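Local coordinates for transcription initiation factor IIB,Transcription initiation factor IIB (Methanocaldococcus vulcanius, PDB 5O9I), which forms the HINT-fold mini-intein of transcription factor IIB, which probably cuts itself out of its host protein and joins the flanking segments, at residues I29-I32 with I33-K37; A57-S60 with N61-K65; P109-V112 with D113-R116. All coordinates share one frame; numbering follows the deposited sequence.

The three contacts are local, each within one continuous stretch of one intein domain. Contact 1 closes helix 25-34, and contact 2 the hairpin of strands 53-58 and 64-68. Contact 3 is the turn leaving strand 106-111, across the chain's centre from contact 1. Contacts 1 and 2 are partly buried, contact 3 mostly surface. No two share a helix or strand, although Tyr62 of contact 2 reaches Val107 on the strand that leads into contact 3; their nearest atoms are about 8 Å apart. Chemistry follows place: isoleucines face a sheet in contact 1, aromatic rings and a turn braced by a carboxylate make contact 2, and an arginine shared by two aspartates marks the exposed side of contact 3.

Contact 1. Residues I29-I32 with I33-K37; sequences IDEI and IKNSK
Ile33 packs on Ile29 in the closing turn of helix 25-34, just before the chain leaves helical geometry at Asn35. Ile33 N donates to Ile29 O at 2.9 Å in an almost straight bond, 173° at the hydrogen, the usual link of an alpha helix from one turn to the next. The side chains cross at a slant, bringing Ile33 CD1 to 3.8 Å from Ile29 CG2. Ile33 carries CG1 opposite its carbonyl carbon and beside its own N (chi1 -75°), which lays the CG1-CD1 arm back along the helix, with CG1 3.4 Å from Ile29 O. Both isoleucines are buried: Ile29 meets Val72, Tyr173 and Leu175, and Ile33 meets Ala48 and Arg74, so this flank of the helix lies on the sheet containing strands 46-49, 71-76 and 171-176.

Ile32 meets Ile33 with CB, 3.0 Å from Ile33 N as neighbours in sequence must, and its side chain packs outward on Val72 and Cys50. The carbonyl of Glu31 accepts from Asn35 N at 2.9 Å. Asn35 N thereby keeps the regular helical link, as Lys34 N does to Asp30 O, but it adds a weak bond to Ile32 O at 3.4 Å, the first departure from the pattern. Past this point the carbonyl of Ile33 receives Ser36 N at 3.3 Å and, weakly, the hydroxyl Ser36 OG at 3.5 Å.

Contact 2. Residues A57-S60 with N61-K65; sequences AFDS and NYKFK
The face of the Phe58 ring receives the edge of Tyr62 in an offset edge-to-face pair, centroids 5.8 Å apart and planes at 88°, while Phe64 meets the same strand with its own rim: Ala57 C and Phe58 N lie in the plane of its ring, and Phe64 CD1 is 3.9 Å from Phe58 CB. Phe58 also stands edge-to-face with Phe100 and Phe154, so the hairpin joins a wider aromatic cluster.

The rings flank a 3:5 beta hairpin, a type I turn from Asp59 to Tyr62 followed by a G1 bulge in which Tyr62 adopts left-handed backbone angles. Tyr62 N donates to Asp59 O at 2.8 Å, Asp59 N to Lys63 O at 2.9 Å, and Ala57 and Lys65 pair through two further backbone bonds. With chi1 at 71°, the Asp59 carboxylate sits between its own N and carbonyl carbon and folds over the turn. Lys63 N reaches OD1 of Asp59 from above the carboxylate plane at 3.0 Å, and a water donates both to Asp59 OD2 and to Phe64 O. An alanine in place of Asp59 removes the acceptor of Lys63 N and one of the water's two mates, and the bulge would probably be freer to shift. One carboxylate thus braces the turn directly and, through water, links it to the returning strand; Lys65 NZ, 4.4 Å from Asp59 OD2, probably favours its negative charge without forming a salt bridge.

Contact 3. Residues P109-V112 with D113-R116; sequences PIRV and DDLR
Arg111 turns back on Asp113 and Asp114 through a nearly eclipsed first torsion (chi1 10°) and a bend at chi3 (-26°), which swing its guanidinium beside the turn that follows strand 106-111. Asp114 OD2 lies at the guanidinium edge, in its plane, and accepts from Arg111 NH1 at 2.7 Å. The same oxygen also rests 3.3 Å from Arg111 CG, so the arginine wraps round it. Asp113 comes instead over a face of the guanidinium: its OD1 makes a salt bridge to Arg111 NH1, modelled too short for its exact length to be trusted, and its OD2 takes a weak bond from NH2 of Arg111 at 3.2 Å.

Next to these charges, Val112 to Leu115 form a type I beta turn closed by Leu115 N on Val112 O at 2.7 Å. Leu115 CD2 packs 3.6 Å from Ile110 CG2, and its side chain continues onto Ile83, while Val112 is buried against Phe81 and Val99. The turn is thus largely apolar toward strands 81-85 and 98-103, though Asp113 also touches Phe81, and ionic on the exposed side. Two neighbouring carboxylates share one guanidinium, which probably offsets much of their mutual repulsion.

Contact 1. Residues I29-I32 with I33-K37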
loop_
_atom_site.group_PDB
_atom_site.type_symbol
_atom_site.label_atom_id
_atom_site.label_comp_id
_atom_site.label_asym_id
_atom_site.label_seq_id
_atom_site.Cartn_x
_atom_site.Cartn_y
_atom_site.Cartn_z
ATOM N N ILE A 29 -5.209 5.020 10.970
ATOM C CA ILE A 29 -4.548 4.059 11.832
ATOM C C ILE A 29 -4.276 4.590 13.209
ATOM O O ILE A 29 -4.495 3.871 14.180
ATOM C CB ILE A 29 -3.263 3.514 11.187
ATOM C CG1 ILE A 29 -3.656 2.451 10.155
ATOM C CG2 ILE A 29 -2.336 2.926 12.250
ATOM C CD1 ILE A 29 -2.525 1.980 9.285
ATOM N N ASP A 30 -3.755 5.814 13.292
ATOM C CA ASP A 30 -3.673 6.561 14.569
ATOM C C ASP A 30 -5.005 6.437 15.292
ATOM O O ASP A 30 -5.089 5.846 16.349
ATOM C CB ASP A 30 -3.305 8.013 14.334
ATOM C CG ASP A 30 -1.870 8.171 13.841
ATOM O OD1 ASP A 30 -1.246 7.133 13.610
ATOM O OD2 ASP A 30 -1.327 9.290 13.679
ATOM N N GLU A 31 -6.061 6.890 14.655
ATOM C CA GLU A 31 -7.418 6.808 15.210
ATOM C C GLU A 31 -7.778 5.405 15.713
ATOM O O GLU A 31 -8.121 5.233 16.844
ATOM C CB GLU A 31 -8.453 7.272 14.171
ATOM C CG GLU A 31 -9.798 7.657 14.773
ATOM C CD GLU A 31 -11.028 6.991 14.142
ATOM O OE1 GLU A 31 -10.982 6.458 12.978
ATOM O OE2 GLU A 31 -12.059 7.000 14.855
ATOM N N ILE A 32 -7.654 4.408 14.891
ATOM C CA ILE A 32 -7.958 3.013 15.267
ATOM C C ILE A 32 -7.202 2.532 16.481
ATOM O O ILE A 32 -7.804 1.937 17.385
ATOM C CB ILE A 32 -7.601 2.061 14.123
ATOM C CG1 ILE A 32 -8.627 2.212 13.002
ATOM C CG2 ILE A 32 -7.585 0.614 14.577
ATOM C CD1 ILE A 32 -8.097 1.722 11.691
ATOM N N ILE A 33 -5.878 2.742 16.463
ATOM C CA ILE A 33 -4.988 2.448 17.595
ATOM C C ILE A 33 -5.453 3.232 18.816
ATOM O O ILE A 33 -5.632 2.649 19.902
ATOM C CB ILE A 33 -3.500 2.821 17.283
ATOM C CG1 ILE A 33 -2.872 1.784 16.337
ATOM C CG2 ILE A 33 -2.624 3.020 18.551
ATOM C CD1 ILE A 33 -1.480 2.106 15.832
ATOM N N LYS A 34 -5.638 4.548 18.616
ATOM C CA LYS A 34 -6.058 5.452 19.656
ATOM C C LYS A 34 -7.314 4.945 20.377
ATOM O O LYS A 34 -7.369 5.049 21.611
ATOM C CB LYS A 34 -6.289 6.890 19.125
ATOM C CG LYS A 34 -6.083 8.007 20.157
ATOM C CD LYS A 34 -7.178 9.079 20.225
ATOM C CE LYS A 34 -6.786 10.184 21.207
ATOM N NZ LYS A 34 -7.911 10.728 22.031
ATOM N N ASN A 35 -8.296 4.386 19.650
ATOM C CA ASN A 35 -9.543 3.949 20.304
ATOM C C ASN A 35 -9.784 2.461 20.322
ATOM O O ASN A 35 -10.937 2.017 20.446
ATOM C CB ASN A 35 -10.789 4.692 19.777
ATOM C CG ASN A 35 -10.842 4.806 18.297
ATOM O OD1 ASN A 35 -10.351 3.955 17.549
ATOM N ND2 ASN A 35 -11.474 5.885 17.844
ATOM N N SER A 36 -8.716 1.668 20.244
ATOM C CA SER A 36 -8.844 0.218 20.429
ATOM C C SER A 36 -8.806 -0.100 21.931
ATOM O O SER A 36 -9.064 0.794 22.747
ATOM C CB SER A 36 -7.769 -0.515 19.636
ATOM O OG SER A 36 -6.581 -0.645 20.391
ATOM N N LYS A 37 -8.520 -1.343 22.289
ATOM C CA LYS A 37 -8.378 -1.696 23.707
ATOM C C LYS A 37 -7.060 -2.382 24.094
ATOM O O LYS A 37 -6.563 -2.204 25.206
ATOM C CB LYS A 37 -9.489 -2.657 24.157
ATOM C CG LYS A 37 -10.938 -2.322 23.814
ATOM C CD LYS A 37 -11.516 -1.246 24.695
ATOM C CE LYS A 37 -12.944 -0.941 24.273
ATOM N NZ LYS A 37 -13.118 0.524 24.187
#

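Contact 2. Residues A57-S60 with N61-K65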
loop_
_atom_site.group_PDB
_atom_site.type_symbol
_atom_site.label_atom_id
_atom_site.label_comp_id
_atom_site.label_asym_id
_atom_site.label_seq_id
_atom_site.Cartn_x
_atom_site.Cartn_y
_atom_site.Cartn_z
ATOM N N ALA A 57 -8.037 -4.964 -2.740
ATOM C CA ALA A 57 -6.930 -5.888 -2.995
ATOM C C ALA A 57 -7.249 -6.685 -4.194
ATOM O O ALA A 57 -8.398 -6.889 -4.496
ATOM C CB ALA A 57 -6.764 -6.820 -1.854
ATOM N N PHE A 58 -6.229 -7.139 -4.903
ATOM C CA PHE A 58 -6.483 -7.974 -6.046
ATOM C C PHE A 58 -6.518 -9.417 -5.669
ATOM O O PHE A 58 -5.795 -9.845 -4.787
ATOM C CB PHE A 58 -5.472 -7.724 -7.121
ATOM C CG PHE A 58 -4.103 -8.298 -6.856
ATOM C CD1 PHE A 58 -3.823 -9.678 -7.101
ATOM C CD2 PHE A 58 -3.072 -7.488 -6.509
ATOM C CE1 PHE A 58 -2.572 -10.206 -6.895
ATOM C CE2 PHE A 58 -1.805 -7.985 -6.393
ATOM C CZ PHE A 58 -1.567 -9.365 -6.534
ATOM N N ASP A 59 -7.314 -10.159 -6.415
ATOM C CA ASP A 59 -7.601 -11.540 -6.201
ATOM C C ASP A 59 -6.742 -12.358 -7.159
ATOM O O ASP A 59 -5.916 -11.833 -7.898
ATOM C CB ASP A 59 -9.120 -11.791 -6.317
ATOM C CG ASP A 59 -9.690 -11.678 -7.757
ATOM O OD1 ASP A 59 -8.922 -11.638 -8.749
ATOM O OD2 ASP A 59 -10.933 -11.728 -7.983
ATOM N N SER A 60 -6.932 -13.668 -7.166
ATOM C CA SER A 60 -6.081 -14.553 -7.935
ATOM C C SER A 60 -6.273 -14.447 -9.467
ATOM O O SER A 60 -5.365 -14.830 -10.227
ATOM C CB SER A 60 -6.337 -15.979 -7.477
ATOM O OG SER A 60 -7.657 -16.360 -7.795
ATOM N N ASN A 61 -7.430 -13.936 -9.901
ATOM C CA ASN A 61 -7.611 -13.413 -11.271
ATOM C C ASN A 61 -7.106 -12.005 -11.567
ATOM O O ASN A 61 -7.294 -11.517 -12.683
ATOM C CB ASN A 61 -9.072 -13.468 -11.630
ATOM C CG ASN A 61 -9.564 -14.869 -11.673
ATOM O OD1 ASN A 61 -8.897 -15.730 -12.230
ATOM N ND2 ASN A 61 -10.709 -15.112 -11.113
ATOM N N TYR A 62 -6.410 -11.390 -10.619
ATOM C CA TYR A 62 -5.874 -10.051 -10.788
ATOM C C TYR A 62 -6.957 -8.968 -10.878
ATOM O O TYR A 62 -6.725 -7.924 -11.488
ATOM C CB TYR A 62 -4.902 -9.963 -11.988
ATOM C CG TYR A 62 -3.588 -10.684 -11.933
ATOM C CD1 TYR A 62 -3.084 -11.255 -10.733
ATOM C CD2 TYR A 62 -2.821 -10.800 -13.106
ATOM C CE1 TYR A 62 -1.857 -11.928 -10.729
ATOM C CE2 TYR A 62 -1.597 -11.481 -13.106
ATOM C CZ TYR A 62 -1.142 -12.058 -11.932
ATOM O OH TYR A 62 0.068 -12.677 -11.970
ATOM N N LYS A 63 -8.096 -9.220 -10.231
ATOM C CA LYS A 63 -9.197 -8.303 -10.173
ATOM C C LYS A 63 -9.373 -7.771 -8.767
ATOM O O LYS A 63 -9.263 -8.518 -7.815
ATOM C CB LYS A 63 -10.462 -9.024 -10.548
ATOM C CG LYS A 63 -10.466 -9.635 -11.946
ATOM C CD LYS A 63 -10.497 -8.603 -13.072
ATOM C CE LYS A 63 -11.681 -7.621 -12.901
ATOM N NZ LYS A 63 -11.748 -6.623 -14.006
ATOM N N PHE A 64 -9.707 -6.493 -8.652
ATOM C CA PHE A 64 -9.946 -5.845 -7.414
ATOM C C PHE A 64 -11.274 -6.207 -6.774
ATOM O O PHE A 64 -12.273 -6.556 -7.443
ATOM C CB PHE A 64 -9.856 -4.331 -7.558
ATOM C CG PHE A 64 -8.485 -3.830 -7.896
ATOM C CD1 PHE A 64 -7.369 -4.307 -7.262
ATOM C CD2 PHE A 64 -8.333 -2.872 -8.853
ATOM C CE1 PHE A 64 -6.109 -3.874 -7.589
ATOM C CE2 PHE A 64 -7.062 -2.374 -9.191
ATOM C CZ PHE A 64 -5.949 -2.897 -8.562
ATOM N N LYS A 65 -11.186 -6.289 -5.454
ATOM C CA LYS A 65 -12.367 -6.428 -4.595
ATOM C C LYS A 65 -12.054 -5.990 -3.154
ATOM O O LYS A 65 -10.887 -5.937 -2.711
ATOM C CB LYS A 65 -12.979 -7.828 -4.672
ATOM C CG LYS A 65 -12.347 -8.930 -3.851
ATOM C CD LYS A 65 -13.333 -10.124 -3.878
ATOM C CE LYS A 65 -12.881 -11.352 -3.077
ATOM N NZ LYS A 65 -11.962 -12.344 -3.767
HETATM O O HOH W 1 -12.676 -9.540 -7.876
#

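Contact 3. Residues P109-V112 with D113-R116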
loop_
_atom_site.group_PDB
_atom_site.type_symbol
_atom_site.label_atom_id
_atom_site.label_comp_id
_atom_site.label_asym_id
_atom_site.label_seq_id
_atom_site.Cartn_x
_atom_site.Cartn_y
_atom_site.Cartn_z
ATOM N N PRO A 109 6.256 -9.704 -6.575
ATOM C CA PRO A 109 6.744 -8.651 -5.715
ATOM C C PRO A 109 8.134 -8.279 -6.093
ATOM O O PRO A 109 8.872 -9.048 -6.687
ATOM C CB PRO A 109 6.753 -9.287 -4.321
ATOM C CG PRO A 109 5.784 -10.414 -4.413
ATOM C CD PRO A 109 5.926 -10.921 -5.811
ATOM N N ILE A 110 8.481 -7.071 -5.746
ATOM C CA ILE A 110 9.799 -6.611 -5.896
ATOM C C ILE A 110 9.961 -5.580 -4.810
ATOM O O ILE A 110 9.090 -4.736 -4.587
ATOM C CB ILE A 110 10.015 -6.026 -7.307
ATOM C CG1 ILE A 110 11.509 -6.085 -7.690
ATOM C CG2 ILE A 110 9.399 -4.631 -7.469
ATOM C CD1 ILE A 110 11.919 -7.512 -8.107
ATOM N N ARG A 111 11.103 -5.648 -4.160
ATOM C CA ARG A 111 11.331 -4.787 -3.028
ATOM C C ARG A 111 11.797 -3.477 -3.575
ATOM O O ARG A 111 12.342 -3.411 -4.680
ATOM C CB ARG A 111 12.189 -5.360 -1.906
ATOM C CG ARG A 111 12.908 -6.651 -2.163
ATOM C CD ARG A 111 13.475 -7.229 -0.877
ATOM N NE ARG A 111 13.778 -6.276 0.194
ATOM C CZ ARG A 111 14.808 -5.435 0.213
ATOM N NH1 ARG A 111 15.656 -5.334 -0.809
ATOM N NH2 ARG A 111 14.984 -4.642 1.259
ATOM N N VAL A 112 11.540 -2.432 -2.818
ATOM C CA VAL A 112 11.642 -1.108 -3.354
ATOM C C VAL A 112 13.088 -0.681 -3.542
ATOM O O VAL A 112 13.427 -0.167 -4.596
ATOM C CB VAL A 112 10.849 -0.122 -2.485
ATOM C CG1 VAL A 112 11.216 1.308 -2.792
ATOM C CG2 VAL A 112 9.361 -0.316 -2.719
ATOM N N ASP A 113 13.947 -0.904 -2.547
ATOM C CA ASP A 113 15.359 -0.515 -2.687
ATOM C C ASP A 113 16.101 -1.284 -3.805
ATOM O O ASP A 113 17.148 -0.822 -4.276
ATOM C CB ASP A 113 16.123 -0.539 -1.338
ATOM C CG ASP A 113 15.819 -1.773 -0.478
ATOM O OD1 ASP A 113 15.498 -2.870 -1.019
ATOM O OD2 ASP A 113 15.882 -1.630 0.758
ATOM N N ASP A 114 15.549 -2.426 -4.238
ATOM C CA ASP A 114 15.957 -3.081 -5.478
ATOM C C ASP A 114 15.373 -2.500 -6.774
ATOM O O ASP A 114 15.605 -3.051 -7.850
ATOM C CB ASP A 114 15.601 -4.560 -5.418
ATOM C CG ASP A 114 16.430 -5.304 -4.410
ATOM O OD1 ASP A 114 17.664 -5.357 -4.574
ATOM O OD2 ASP A 114 15.850 -5.872 -3.474
ATOM N N LEU A 115 14.621 -1.411 -6.713
ATOM C CA LEU A 115 14.052 -0.872 -7.933
ATOM C C LEU A 115 15.086 -0.029 -8.615
ATOM O O LEU A 115 16.096 0.338 -8.018
ATOM C CB LEU A 115 12.789 -0.032 -7.683
ATOM C CG LEU A 115 11.460 -0.725 -7.336
ATOM C CD1 LEU A 115 10.454 0.343 -6.986
ATOM C CD2 LEU A 115 10.943 -1.534 -8.504
ATOM N N ARG A 116 14.794 0.269 -9.877
ATOM C CA ARG A 116 15.596 1.138 -10.707
ATOM C C ARG A 116 14.665 1.872 -11.649
ATOM O O ARG A 116 13.581 1.366 -11.981
ATOM C CB ARG A 116 16.621 0.278 -11.477
ATOM C CG ARG A 116 16.050 -0.545 -12.628
ATOM C CD ARG A 116 16.794 -1.851 -12.932
ATOM N NE ARG A 116 15.999 -3.021 -12.514
ATOM C CZ ARG A 116 16.286 -4.306 -12.792
ATOM N NH1 ARG A 116 17.382 -4.640 -13.485
ATOM N NH2 ARG A 116 15.467 -5.270 -12.366
#